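PDB 6MNZ: 3,4-dihydroxy-2-butanone 4-phosphate synthase from Acinetobacter baumannii, which probably catalyses the conversion of D-ribulose 5-phosphate to formate and 3,4-dihydroxy-2-butanone 4-phosphate in riboflavin biosynthesis, using magnesium or manganese. Local coordinates for residues Leu130-Gly135 with Ala146-Ala151. Numbering follows the deposited sequence.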
loop_
_atom_site.group_PDB
_atom_site.type_symbol
_atom_site.label_atom_id
_atom_site.label_comp_id
_atom_site.label_asym_id
_atom_site.label_seq_id
_atom_site.Cartn_x
_atom_site.Cartn_y
_atom_site.Cartn_z
ATOM N N LEU A 130 -8.977 -14.638 14.682
ATOM C CA LEU A 130 -8.912 -13.523 13.749
ATOM C C LEU A 130 -8.275 -12.331 14.446
ATOM O O LEU A 130 -8.614 -12.025 15.593
ATOM C CB LEU A 130 -10.304 -13.155 13.231
ATOM C CG LEU A 130 -11.133 -14.327 12.703
ATOM C CD1 LEU A 130 -12.537 -13.877 12.342
ATOM C CD2 LEU A 130 -10.452 -14.950 11.502
ATOM N N MET A 131 -7.292 -11.724 13.787
ATOM C CA MET A 131 -6.524 -10.622 14.357
ATOM C C MET A 131 -7.168 -9.308 13.927
ATOM O O MET A 131 -7.111 -8.935 12.751
ATOM C CB MET A 131 -5.071 -10.699 13.898
ATOM C CG MET A 131 -4.099 -9.866 14.713
ATOM S SD MET A 131 -2.415 -9.940 14.064
ATOM C CE MET A 131 -2.493 -8.687 12.783
ATOM N N ALA A 132 -7.775 -8.607 14.880
ATOM C CA ALA A 132 -8.287 -7.271 14.622
ATOM C C ALA A 132 -7.139 -6.285 14.422
ATOM O O ALA A 132 -5.997 -6.524 14.825
ATOM C CB ALA A 132 -9.185 -6.813 15.772
ATOM N N GLN A 133 -7.436 -5.206 13.705
ATOM C CA GLN A 133 -6.484 -4.123 13.534
ATOM C C GLN A 133 -6.432 -3.252 14.785
ATOM O O GLN A 133 -7.301 -3.352 15.656
ATOM C CB GLN A 133 -6.860 -3.275 12.324
ATOM C CG GLN A 133 -6.748 -4.002 10.999
ATOM C CD GLN A 133 -5.340 -4.483 10.714
ATOM O OE1 GLN A 133 -4.450 -3.685 10.418
ATOM N NE2 GLN A 133 -5.156 -5.798 10.705
ATOM N N PRO A 134 -5.314 -2.549 14.996
ATOM C CA PRO A 134 -5.075 -1.942 16.318
ATOM C C PRO A 134 -6.227 -1.083 16.814
ATOM O O PRO A 134 -6.714 -1.284 17.934
ATOM C CB PRO A 134 -3.802 -1.115 16.089
ATOM C CG PRO A 134 -3.092 -1.809 14.983
ATOM C CD PRO A 134 -4.159 -2.387 14.091
ATOM N N GLY A 135 -6.670 -0.120 16.013
ATOM C CA GLY A 135 -7.709 0.787 16.445
ATOM C C GLY A 135 -9.099 0.203 16.468
ATOM O O GLY A 135 -10.063 0.923 16.742
ATOM N N ALA A 146 -15.239 -5.710 15.408
ATOM C CA ALA A 146 -16.451 -5.409 16.158
ATOM C C ALA A 146 -16.601 -6.339 17.353
ATOM O O ALA A 146 -16.961 -5.898 18.450
ATOM C CB ALA A 146 -17.671 -5.506 15.243
ATOM N N GLY A 147 -16.272 -7.619 17.175
ATOM C CA GLY A 147 -16.313 -8.542 18.295
ATOM C C GLY A 147 -15.367 -8.146 19.412
ATOM O O GLY A 147 -15.742 -8.153 20.587
ATOM N N CYS A 148 -14.153 -7.723 19.056
ATOM C CA CYS A 148 -13.184 -7.314 20.066
ATOM C C CYS A 148 -13.646 -6.050 20.781
ATOM O O CYS A 148 -13.676 -5.997 22.015
ATOM C CB CYS A 148 -11.814 -7.099 19.420
ATOM S SG CYS A 148 -11.012 -8.615 18.855
ATOM N N ASP A 149 -13.919 -4.987 20.021
ATOM C CA ASP A 149 -14.278 -3.716 20.636
ATOM C C ASP A 149 -15.534 -3.843 21.488
ATOM O O ASP A 149 -15.583 -3.307 22.601
ATOM C CB ASP A 149 -14.477 -2.649 19.560
ATOM C CG ASP A 149 -13.183 -2.275 18.867
ATOM O OD1 ASP A 149 -12.105 -2.491 19.459
ATOM O OD2 ASP A 149 -13.245 -1.778 17.725
ATOM N N LEU A 150 -16.477 -4.687 21.066
ATOM C CA LEU A 150 -17.671 -4.924 21.870
ATOM C C LEU A 150 -17.311 -5.584 23.195
ATOM O O LEU A 150 -17.733 -5.129 24.265
ATOM C CB LEU A 150 -18.663 -5.784 21.089
ATOM C CG LEU A 150 -20.133 -5.612 21.475
ATOM C CD1 LEU A 150 -20.622 -4.212 21.128
ATOM C CD2 LEU A 150 -20.988 -6.667 20.790
ATOM N N ALA A 151 -16.502 -6.644 23.146
ATOM C CA ALA A 151 -16.072 -7.296 24.377
ATOM C C ALA A 151 -15.280 -6.337 25.256
ATOM O O ALA A 151 -15.378 -6.383 26.487
ATOM C CB ALA A 151 -15.240 -8.534 24.051
#
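The carboxylate of Asp149 and the peptide carbonyl of Gly135 are the flat groups that approach each other here. The carbonyl oxygen stands clear of the carboxylate plane, to one side of it, and comes nearest to a single carboxylate oxygen: Asp149 OD2 lies 4.3 Å from Gly135 O, while OD1 is farther at 4.8 Å from Gly135 O. Two acceptors cannot bond directly, and Arg199 NH1, from beyond the two segments, links them through a salt bridge to OD2 and a weak hydrogen bond to Gly135 O. The carboxylate has two further partners of its own: OD2 accepts a hydrogen bond from Val137 N, and OD1 forms a salt bridge with Arg152. This group of donors probably keeps the buried Asp149 ionised and limits rotation of its carboxylate.

On the preceding helix residue the contact turns apolar. Ala132 CB points at the helix and meets the sulfur of Cys148, with CB 4.0 Å from SG. Cys148 SG lies beside the backbone N (chi1 -70°), anti to the carbonyl carbon, which brings the sulfur against Ala132. The methyl sits beside the CB-SG bond, with Cys148 CB 4.5 Å from Ala132 CB. Two small side chains thus span the gap between backbones whose CA atoms, Ala132 and Cys148, are 7.3 Å apart. Ala132 also touches Thr144 and Glu145, one turn earlier on the helix.

The arrangement joins the end of outer strand 127-131, and the loop leaving it, to helix 143-153 in the mixed alpha/beta fold of DHBP synthase. Ala146 and Leu150 of that helix pack on strand 19-22, and its first turn carries His143 and Thr144, predicted to bind D-ribulose 5-phosphate.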